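Local coordinates for N-acetyl-beta-D glucosaminidase (Rhizomucor miehei CAU432, PDB 4ZM6), which probably hydrolyses terminal N-acetyl-beta-D-glucosamine residues as a family 3 glycosidase and, in a GCN5-related region that binds acetyl-CoA, probably acetylates glucosamine, at residues A[53-56]-A[57-61]; A[64-68]-A[69-73]; A[107-110]-A[111-115]; A[165-168]-A[169-173]; A[329-332]-A[333-337]. All coordinates share one frame; numbering follows the deposited sequence.

Contact 1 of 5, residues A[53-56]-A[57-61]; sequences KQVQ and KLTHS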
# COMPACT_ATOMS: atom_id res chain seq x y z
N LYS A 53 6.75 42.61 -18.56
CA LYS A 53 6.12 43.36 -19.65
C LYS A 53 6.46 42.75 -21.00
O LYS A 53 5.58 42.54 -21.84
CB LYS A 53 6.54 44.83 -19.62
CG LYS A 53 5.92 45.64 -18.49
CD LYS A 53 5.90 47.13 -18.83
CE LYS A 53 5.25 47.95 -17.72
NZ LYS A 53 5.10 49.38 -18.13
N GLN A 54 7.74 42.46 -21.20
CA GLN A 54 8.24 41.92 -22.46
C GLN A 54 7.65 40.54 -22.75
O GLN A 54 7.38 40.21 -23.90
CB GLN A 54 9.77 41.80 -22.44
CG GLN A 54 10.45 42.23 -23.74
CD GLN A 54 10.73 43.72 -23.83
OE1 GLN A 54 10.33 44.50 -22.96
NE2 GLN A 54 11.42 44.13 -24.88
N VAL A 55 7.45 39.76 -21.70
CA VAL A 55 6.95 38.39 -21.84
C VAL A 55 5.46 38.39 -22.19
O VAL A 55 5.03 37.61 -23.04
CB VAL A 55 7.20 37.55 -20.57
CG1 VAL A 55 6.72 36.12 -20.79
CG2 VAL A 55 8.68 37.58 -20.20
N GLN A 56 4.68 39.24 -21.53
CA GLN A 56 3.26 39.38 -21.85
C GLN A 56 3.07 39.78 -23.31
O GLN A 56 2.17 39.27 -23.99
CB GLN A 56 2.58 40.43 -20.97
CG GLN A 56 2.27 39.97 -19.55
CD GLN A 56 1.21 40.82 -18.87
OE1 GLN A 56 0.48 41.57 -19.52
NE2 GLN A 56 1.12 40.70 -17.55
N LYS A 57 3.91 40.70 -23.77
CA LYS A 57 3.93 41.11 -25.17
C LYS A 57 4.31 39.93 -26.06
O LYS A 57 3.60 39.62 -27.02
CB LYS A 57 4.92 42.25 -25.38
CG LYS A 57 4.87 42.87 -26.77
CD LYS A 57 5.95 43.93 -26.94
CE LYS A 57 5.82 44.63 -28.28
NZ LYS A 57 6.61 45.89 -28.32
N LEU A 58 5.42 39.28 -25.73
CA LEU A 58 5.94 38.13 -26.48
C LEU A 58 4.90 37.02 -26.64
O LEU A 58 4.68 36.54 -27.75
CB LEU A 58 7.20 37.58 -25.81
CG LEU A 58 7.81 36.27 -26.35
CD1 LEU A 58 7.98 36.31 -27.86
CD2 LEU A 58 9.15 35.99 -25.67
N THR A 59 4.26 36.63 -25.54
CA THR A 59 3.24 35.58 -25.57
C THR A 59 2.04 36.00 -26.40
O THR A 59 1.50 35.20 -27.17
CB THR A 59 2.76 35.19 -24.15
OG1 THR A 59 2.42 36.38 -23.42
CG2 THR A 59 3.85 34.42 -23.41
N HIS A 60 1.62 37.25 -26.24
CA HIS A 60 0.51 37.80 -27.02
C HIS A 60 0.85 37.88 -28.51
O HIS A 60 0.01 37.58 -29.36
CB HIS A 60 0.11 39.18 -26.51
CG HIS A 60 -1.19 39.67 -27.06
ND1 HIS A 60 -1.28 40.68 -27.99
CD2 HIS A 60 -2.46 39.26 -26.83
CE1 HIS A 60 -2.54 40.89 -28.30
NE2 HIS A 60 -3.28 40.03 -27.61
N SER A 61 2.09 38.27 -28.82
CA SER A 61 2.57 38.34 -30.20
C SER A 61 2.41 36.99 -30.90
O SER A 61 1.82 36.91 -31.98
CB SER A 61 4.04 38.77 -30.25
OG SER A 61 4.26 39.94 -29.47
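Val55 and Thr59 meet one turn apart through both backbone and side chain. Among the backbone bonds, Thr59 N donates to Val55 O over 2.8 Å and nearly straight, at 171°. Lys57 N to Lys53 O, Leu58 N to Gln54 O and His60 N to Gln56 O repeat the same i to i+4 spacing, the last being the most bent of the four.

The hydroxyl of Thr59 adds a polar side-chain contact. With chi1 at 50°, OG1 stands between the backbone N and the carbonyl carbon of its own residue and faces back along the helix, 2.9 Å from Val55 O and 3.0 Å from Gln56 O. The hydrogen bond of OG1 outside the turn goes to Leu125 O, at the end of helix 108-125. All of this lies within helix 52-68, the connecting helix of the beta-alpha-beta unit between parallel strands 41-44 and 76-79, in the TIM-barrel-related N-terminal domain of family 3 glycoside hydrolases. Two residues on, Ser61 OG donates back one turn to Lys57 O over 2.6 Å from well above the carbonyl plane, and Ser61 N shares that acceptor.

The van der Waals contacts are lighter. Thr59 CG2 comes alongside Val55 CG1 at 4.2 Å, both residues being buried, and Leu58 CB rests 3.3 Å from Gln54 O before its side chain continues to Pro26. Gln56, extended beyond CG, reaches Gln349 and Leu352.

Contact 2 of 5, residues A[64-68]-A[69-73]; sequences QIARN and AGHKR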
# COMPACT_ATOMS: atom_id res chain seq x y z
N GLN A 64 -1.24 36.15 -31.27
CA GLN A 64 -1.85 36.96 -32.33
C GLN A 64 -1.61 36.35 -33.70
O GLN A 64 -2.55 36.16 -34.48
CB GLN A 64 -1.31 38.40 -32.31
CG GLN A 64 -2.10 39.37 -31.44
CD GLN A 64 -3.50 39.66 -31.96
OE1 GLN A 64 -4.29 40.33 -31.29
NE2 GLN A 64 -3.83 39.16 -33.15
N ILE A 65 -0.35 36.05 -33.98
CA ILE A 65 0.06 35.45 -35.25
C ILE A 65 -0.63 34.11 -35.49
O ILE A 65 -0.99 33.78 -36.63
CB ILE A 65 1.60 35.27 -35.30
CG1 ILE A 65 2.28 36.64 -35.40
CG2 ILE A 65 2.02 34.39 -36.47
CD1 ILE A 65 3.71 36.65 -34.88
N ALA A 66 -0.83 33.35 -34.42
CA ALA A 66 -1.51 32.06 -34.49
C ALA A 66 -2.98 32.20 -34.89
O ALA A 66 -3.49 31.39 -35.66
CB ALA A 66 -1.40 31.33 -33.16
N ARG A 67 -3.64 33.22 -34.36
CA ARG A 67 -5.06 33.45 -34.66
C ARG A 67 -5.27 33.97 -36.08
O ARG A 67 -6.16 33.51 -36.79
CB ARG A 67 -5.68 34.42 -33.65
CG ARG A 67 -7.18 34.64 -33.87
CD ARG A 67 -7.90 34.83 -32.55
NE ARG A 67 -9.36 34.71 -32.64
CZ ARG A 67 -10.02 33.57 -32.86
NH1 ARG A 67 -9.38 32.42 -33.05
NH2 ARG A 67 -11.35 33.58 -32.91
N ASN A 68 -4.45 34.95 -36.48
CA ASN A 68 -4.46 35.46 -37.85
C ASN A 68 -4.19 34.36 -38.87
O ASN A 68 -4.79 34.35 -39.95
CB ASN A 68 -3.43 36.59 -38.03
CG ASN A 68 -3.95 37.95 -37.59
OD1 ASN A 68 -5.12 38.11 -37.23
ND2 ASN A 68 -3.07 38.95 -37.64
N ALA A 69 -3.29 33.44 -38.52
CA ALA A 69 -2.93 32.33 -39.41
C ALA A 69 -3.99 31.22 -39.50
O ALA A 69 -3.79 30.25 -40.24
CB ALA A 69 -1.60 31.74 -38.98
N GLY A 70 -5.08 31.35 -38.75
CA GLY A 70 -6.25 30.48 -38.90
C GLY A 70 -6.24 29.19 -38.11
O GLY A 70 -6.86 28.21 -38.51
N HIS A 71 -5.54 29.18 -36.97
CA HIS A 71 -5.51 28.01 -36.09
C HIS A 71 -6.87 27.78 -35.46
O HIS A 71 -7.55 28.73 -35.08
CB HIS A 71 -4.50 28.19 -34.96
CG HIS A 71 -3.08 27.95 -35.36
ND1 HIS A 71 -2.35 28.86 -36.10
CD2 HIS A 71 -2.25 26.91 -35.12
CE1 HIS A 71 -1.14 28.38 -36.30
NE2 HIS A 71 -1.05 27.20 -35.71
N LYS A 72 -7.27 26.51 -35.35
CA LYS A 72 -8.52 26.17 -34.69
C LYS A 72 -8.43 26.45 -33.19
O LYS A 72 -9.35 27.03 -32.60
CB LYS A 72 -8.89 24.70 -34.94
CG LYS A 72 -10.34 24.37 -34.64
CD LYS A 72 -10.69 22.93 -35.02
CE LYS A 72 -12.07 22.53 -34.51
NZ LYS A 72 -12.26 21.06 -34.55
N ARG A 73 -7.31 26.06 -32.57
CA ARG A 73 -7.09 26.27 -31.14
C ARG A 73 -5.82 27.07 -30.87
O ARG A 73 -4.90 27.06 -31.69
CB ARG A 73 -7.00 24.93 -30.42
CG ARG A 73 -8.31 24.19 -30.39
CD ARG A 73 -8.17 22.86 -29.66
NE ARG A 73 -9.38 22.05 -29.79
CZ ARG A 73 -9.70 21.34 -30.87
NH1 ARG A 73 -8.92 21.34 -31.95
NH2 ARG A 73 -10.83 20.64 -30.88
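His71 folds back onto the last turn of its helix and grips Ala66 O twice. ND1 donates to this carbonyl over 2.8 Å with a bent N-H angle of 138°, the acceptor lying somewhat out of the ring plane. The backbone N of His71 reaches Ala66 O from 3.3 Å, a longer but straighter bond that runs nearly along the C=O axis. Ala66 CB covers one face of the imidazole, 4.0 Å from ND1. The ring is placed by chi1 of -79°, which sets CG beside the backbone N of His71, on the side of Ala66 O.

The turn that makes this possible is a Schellman motif closing helix 52-68. Gly70 leaves the helical conformation with a positive phi of 88°, and its N donates to Arg67 O over 3.1 Å from above the carbonyl plane; this bond and that of His71 N to Ala66 O together make the motif. Ala69 N still bonds to Ile65 O in helical fashion. Further out, Ile34 of helix 28-37 packs on both Ala66 and His71, while Trp343 forms a cation-pi pair with Arg67.

His71 NE2 makes a weak bond to Leu39 O, and the ring thereby links the helix end to a neighbouring loop. Donation by ND1 satisfies a carbonyl at the C-terminal end, where the helix dipole would probably stabilise positive charge on the buried imidazole.

Contact 3 of 5, residues A[107-110]-A[111-115]; sequences SSTA and ARNVA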
# COMPACT_ATOMS: atom_id res chain seq x y z
N SER A 107 6.44 18.88 3.58
CA SER A 107 5.01 19.17 3.57
C SER A 107 4.47 19.23 2.16
O SER A 107 4.79 20.16 1.41
CB SER A 107 4.73 20.49 4.28
OG SER A 107 3.40 20.93 4.04
N SER A 108 3.65 18.25 1.80
CA SER A 108 2.97 18.23 0.50
C SER A 108 2.10 19.46 0.30
O SER A 108 1.95 19.95 -0.81
CB SER A 108 2.12 16.96 0.37
OG SER A 108 1.18 16.87 1.43
N THR A 109 1.53 19.98 1.39
CA THR A 109 0.74 21.20 1.32
C THR A 109 1.60 22.38 0.87
O THR A 109 1.20 23.14 -0.02
CB THR A 109 0.09 21.54 2.68
OG1 THR A 109 -0.68 20.42 3.13
CG2 THR A 109 -0.80 22.77 2.57
N ALA A 110 2.79 22.50 1.46
CA ALA A 110 3.75 23.54 1.07
C ALA A 110 4.07 23.46 -0.43
O ALA A 110 4.01 24.46 -1.14
CB ALA A 110 5.02 23.43 1.89
N ALA A 111 4.40 22.26 -0.91
CA ALA A 111 4.67 22.07 -2.33
C ALA A 111 3.48 22.43 -3.20
O ALA A 111 3.66 23.03 -4.25
CB ALA A 111 5.08 20.64 -2.61
N ARG A 112 2.29 22.04 -2.76
CA ARG A 112 1.06 22.31 -3.52
C ARG A 112 0.94 23.81 -3.70
O ARG A 112 0.75 24.30 -4.81
CB ARG A 112 -0.17 21.77 -2.80
CG ARG A 112 -1.50 22.00 -3.53
CD ARG A 112 -2.68 21.99 -2.57
NE ARG A 112 -2.63 23.10 -1.62
CZ ARG A 112 -3.41 23.22 -0.54
NH1 ARG A 112 -4.33 22.30 -0.25
NH2 ARG A 112 -3.27 24.27 0.26
N ASN A 113 1.06 24.53 -2.59
CA ASN A 113 0.98 25.99 -2.60
C ASN A 113 2.03 26.64 -3.50
O ASN A 113 1.72 27.59 -4.21
CB ASN A 113 1.08 26.54 -1.18
CG ASN A 113 -0.15 26.22 -0.36
OD1 ASN A 113 -1.25 26.07 -0.91
ND2 ASN A 113 0.02 26.11 0.95
N VAL A 114 3.25 26.11 -3.47
CA VAL A 114 4.30 26.63 -4.34
C VAL A 114 3.86 26.52 -5.80
O VAL A 114 3.99 27.48 -6.56
CB VAL A 114 5.64 25.90 -4.12
CG1 VAL A 114 6.61 26.16 -5.26
CG2 VAL A 114 6.25 26.35 -2.80
N ALA A 115 3.34 25.37 -6.19
CA ALA A 115 2.91 25.15 -7.56
C ALA A 115 1.74 26.07 -7.95
O ALA A 115 1.70 26.58 -9.07
CB ALA A 115 2.53 23.69 -7.77
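Thr109 lies side by side with Arg112 and Asn113, its CG2 directed to their polar ends. This methyl sits over one face of the Arg112 guanidinium, toward its rim, 3.7 Å from NH2. The CG2 branch is anti to the backbone N of Thr109, which leaves OG1 turned the other way, toward Asp633 OD1.

Arg112 and Asn113 are joined to each other as well. NH2 of Arg112 donates to Asn113 OD1 over 2.9 Å, with the oxygen at the edge of the guanidinium and in its plane; NE adds a weak bond to the same OD1. Asn113 ND2 finds its acceptor in Lys677 O. It does not bond to Thr109 O, which takes the backbone N of Asn113 over 2.9 Å at 171°.

These residues form the first turns of helix 108-125, and Ser107 is its N-cap: OG accepts from Ala110 N over 3.1 Å, satisfying an amide that has no earlier helical carbonyl. The same OG is bonded to Asp633 OD2, and Ser107 O receives Ala111 N. The two hydroxyls of Ser107 and Thr109 thus occupy both carboxylate oxygens of Asp633, on helix 627-642 of the acetyltransferase region, while Ser108 OG pairs with Glu637 OE2. Ser107 lies about 4 Å, side chain to side chain, from the acetyl-CoA-binding Thr629. Arg112 N bonds to Ser108 O and Val114 N to Ala110 O.

Contact 4 of 5, residues A[165-168]-A[169-173]; sequences QVEG and YQRGK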
# COMPACT_ATOMS: atom_id res chain seq x y z
N GLN A 165 2.11 18.86 -6.40
CA GLN A 165 2.51 19.92 -7.32
C GLN A 165 1.73 19.85 -8.63
O GLN A 165 1.32 20.88 -9.16
CB GLN A 165 4.01 19.88 -7.59
CG GLN A 165 4.86 20.32 -6.41
CD GLN A 165 6.13 21.05 -6.83
OE1 GLN A 165 6.89 20.57 -7.67
NE2 GLN A 165 6.36 22.22 -6.24
N VAL A 166 1.52 18.64 -9.14
CA VAL A 166 0.65 18.43 -10.30
C VAL A 166 -0.74 19.01 -10.03
O VAL A 166 -1.30 19.70 -10.87
CB VAL A 166 0.53 16.93 -10.65
CG1 VAL A 166 -0.56 16.70 -11.68
CG2 VAL A 166 1.87 16.40 -11.16
N GLU A 167 -1.29 18.73 -8.85
CA GLU A 167 -2.51 19.39 -8.41
C GLU A 167 -2.31 20.90 -8.46
O GLU A 167 -3.00 21.60 -9.20
CB GLU A 167 -2.92 18.95 -6.99
CG GLU A 167 -3.93 19.88 -6.30
CD GLU A 167 -4.58 19.27 -5.07
OE1 GLU A 167 -5.27 20.01 -4.34
OE2 GLU A 167 -4.40 18.07 -4.81
N GLY A 168 -1.35 21.40 -7.69
CA GLY A 168 -1.10 22.84 -7.58
C GLY A 168 -1.02 23.56 -8.92
O GLY A 168 -1.69 24.58 -9.11
N TYR A 169 -0.21 23.04 -9.83
CA TYR A 169 -0.01 23.66 -11.13
C TYR A 169 -1.30 23.67 -11.93
O TYR A 169 -1.70 24.71 -12.44
CB TYR A 169 1.07 22.94 -11.94
CG TYR A 169 2.49 23.15 -11.45
CD1 TYR A 169 3.00 24.43 -11.25
CD2 TYR A 169 3.33 22.07 -11.21
CE1 TYR A 169 4.30 24.62 -10.82
CE2 TYR A 169 4.63 22.25 -10.76
CZ TYR A 169 5.12 23.52 -10.57
OH TYR A 169 6.41 23.69 -10.13
N GLN A 170 -1.94 22.51 -12.03
CA GLN A 170 -3.15 22.34 -12.84
C GLN A 170 -4.36 23.02 -12.23
O GLN A 170 -5.30 23.39 -12.93
CB GLN A 170 -3.43 20.86 -13.06
CG GLN A 170 -2.33 20.16 -13.84
CD GLN A 170 -2.63 18.72 -14.13
OE1 GLN A 170 -3.46 18.09 -13.48
NE2 GLN A 170 -1.96 18.18 -15.13
N ARG A 171 -4.32 23.20 -10.91
CA ARG A 171 -5.35 23.93 -10.20
C ARG A 171 -5.35 25.39 -10.66
O ARG A 171 -6.40 26.03 -10.73
CB ARG A 171 -5.10 23.84 -8.70
CG ARG A 171 -6.33 23.95 -7.84
CD ARG A 171 -6.39 22.80 -6.86
NE ARG A 171 -7.66 22.80 -6.15
CZ ARG A 171 -8.19 21.75 -5.53
NH1 ARG A 171 -7.56 20.58 -5.52
NH2 ARG A 171 -9.36 21.88 -4.91
N GLY A 172 -4.16 25.91 -10.99
CA GLY A 172 -4.01 27.25 -11.56
C GLY A 172 -4.14 27.31 -13.08
O GLY A 172 -3.61 28.23 -13.70
N LYS A 173 -4.83 26.34 -13.67
CA LYS A 173 -5.10 26.31 -15.12
C LYS A 173 -3.82 26.27 -15.97
O LYS A 173 -3.72 26.94 -16.99
CB LYS A 173 -5.98 27.50 -15.52
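An extended Glu167 side chain, with CG anti to its backbone N (chi1 163°), runs alongside Arg171, whose chain leaves in the same sense and bends at chi2 (129°). Their ends meet one helical turn apart in a salt bridge, Glu167 OE1 to Arg171 NH1 at 2.6 Å, with carboxylate and guanidinium planes turned only 26° apart. Their backbones are joined too: Arg171 N donates to Glu167 O over 2.7 Å. Each charged group has a second partner, Glu167 OE2 pairing with Arg640 NE and Arg171 NH2 with the terminal carboxylate of Phe858, so charges of both signs probably balance in this largely buried setting.

Around the helix, Tyr169 lies beside Gln165. Ring atom CD2 passes 3.1 Å from Gln165 O, the carbonyl that takes Tyr169 N over 2.7 Å, and CE2 rests 4.0 Å from Gln165 CB. Gln165 OE1 bonds to Tyr151 OH, and NE2 weakly to Ala111 O. Val166 CG1 and Gln170 pack side by side, and Gln170 N bonds to Val166 O over 3.1 Å.

Helical bonding fades at Gly172, whose N makes a weak 3.4 Å bond to Gly168 O as helix 155-171 ends. Tyr169 packs on Ala115 and Ile118 of helix 108-125, Gln165 on helix 99-105, and Arg171 NH2 also donates to Asp645 O just before strand 646-649.

Contact 5 of 5, residues A[329-332]-A[333-337]; sequences SLQR and VAQLK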
# COMPACT_ATOMS: atom_id res chain seq x y z
N SER A 329 -3.52 10.66 -31.60
CA SER A 329 -2.60 11.63 -31.00
C SER A 329 -3.15 13.06 -31.12
O SER A 329 -3.15 13.81 -30.14
CB SER A 329 -1.22 11.55 -31.66
OG SER A 329 -0.67 10.26 -31.51
N LEU A 330 -3.62 13.42 -32.31
CA LEU A 330 -4.22 14.73 -32.55
C LEU A 330 -5.49 14.94 -31.72
O LEU A 330 -5.80 16.05 -31.30
CB LEU A 330 -4.54 14.90 -34.04
CG LEU A 330 -3.30 15.05 -34.93
CD1 LEU A 330 -3.59 14.63 -36.36
CD2 LEU A 330 -2.79 16.48 -34.87
N GLN A 331 -6.22 13.85 -31.49
CA GLN A 331 -7.38 13.83 -30.60
C GLN A 331 -6.98 14.14 -29.15
O GLN A 331 -7.62 14.96 -28.48
CB GLN A 331 -8.08 12.46 -30.71
CG GLN A 331 -9.11 12.13 -29.63
CD GLN A 331 -10.53 12.54 -29.99
OE1 GLN A 331 -11.48 11.78 -29.78
NE2 GLN A 331 -10.68 13.75 -30.53
N ARG A 332 -5.91 13.50 -28.67
CA ARG A 332 -5.42 13.71 -27.30
C ARG A 332 -4.93 15.13 -27.08
O ARG A 332 -5.10 15.70 -26.00
CB ARG A 332 -4.30 12.72 -26.96
CG ARG A 332 -4.75 11.28 -26.78
CD ARG A 332 -3.61 10.41 -26.29
NE ARG A 332 -3.84 8.98 -26.49
CZ ARG A 332 -3.37 8.24 -27.50
NH1 ARG A 332 -2.61 8.78 -28.45
NH2 ARG A 332 -3.66 6.95 -27.56
N VAL A 333 -4.30 15.70 -28.11
CA VAL A 333 -3.78 17.07 -28.05
C VAL A 333 -4.92 18.09 -28.11
O VAL A 333 -4.84 19.14 -27.49
CB VAL A 333 -2.77 17.34 -29.18
CG1 VAL A 333 -2.28 18.78 -29.13
CG2 VAL A 333 -1.60 16.37 -29.07
N ALA A 334 -5.97 17.77 -28.87
CA ALA A 334 -7.17 18.59 -28.90
C ALA A 334 -7.83 18.61 -27.51
O ALA A 334 -8.09 19.68 -26.96
CB ALA A 334 -8.16 18.08 -29.94
N GLN A 335 -8.06 17.43 -26.95
CA GLN A 335 -8.60 17.29 -25.60
C GLN A 335 -7.79 18.10 -24.58
O GLN A 335 -8.36 18.82 -23.76
CB GLN A 335 -8.64 15.81 -25.17
CG GLN A 335 -9.88 15.06 -25.65
CD GLN A 335 -9.67 13.56 -25.74
OE1 GLN A 335 -8.75 13.09 -26.43
NE2 GLN A 335 -10.52 12.79 -25.07
N LEU A 336 -6.47 17.98 -24.65
CA LEU A 336 -5.59 18.69 -23.73
C LEU A 336 -5.72 20.20 -23.88
O LEU A 336 -5.82 20.92 -22.89
CB LEU A 336 -4.13 18.26 -23.92
CG LEU A 336 -3.10 18.88 -22.96
CD1 LEU A 336 -3.55 18.77 -21.52
CD2 LEU A 336 -1.74 18.23 -23.12
N LYS A 337 -5.74 20.68 -25.12
CA LYS A 337 -5.95 22.10 -25.39
C LYS A 337 -7.32 22.58 -24.92
O LYS A 337 -7.44 23.65 -24.33
CB LYS A 337 -5.76 22.41 -26.88
CG LYS A 337 -4.30 22.41 -27.32
CD LYS A 337 -4.09 23.14 -28.63
CE LYS A 337 -2.61 23.20 -28.98
NZ LYS A 337 -2.31 24.27 -29.97
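Ser329 accepts Val333 N at its backbone O over 3.0 Å, and CG2 of Val333 lies against the same oxygen at 3.2 Å. That methyl is anti to the carbonyl carbon of Val333, beside its backbone N, which explains why it and the N-H reach one carbonyl together. Ser329 OG is engaged by Asp294 OD1 and Glu325 O. Leu330 O takes Ala334 N, with Ala334 CB 3.4 Å away, while the leucine side chain packs on Leu16.

Gln331 O receives Gln335 N over 2.9 Å along an almost straight N-H line, at 176°. The two glutamine side chains cross at an angle, their amide planes 48° apart, on an exposed side of helix 323-340. Arg332 O bonds to Leu336 N over 3.0 Å. Arg332 itself is extended from CG to NE, and its NH1 forms a salt bridge with Asp294 OD1, with Ser329 OG at the guanidinium edge and in plane.

Leu336 meets Phe76 of strand 76-79, placing this helix against the parallel barrel strands. Asp294 OD1 is bonded by both Ser329 OG and Arg332 NH1, and the negative charge of Asp294 probably helps offset the closeness of Arg332 NE to Arg256 NH1.

Overall arrangement
All five contacts are local turns within the family 3 N-terminal domain, following in series with none nested or crossing. Contact 1 occupies the first half of helix 52-68, and contact 2 closes the same helix and opens the loop to strand 76-79; their centres are 16 Å apart. Contact 3 starts helix 108-125 beside the acetyltransferase region, and contact 4, at the end of helix 155-171, packs on contact 3, with Ala115 O 3.3 Å from Tyr169 CD1 and Arg112 against Glu167. Contact 5, on helix 323-340, returns to contact 2, where Arg73 CD touches Lys337 CB at 3.7 Å and Arg73 also bridges to Asp338.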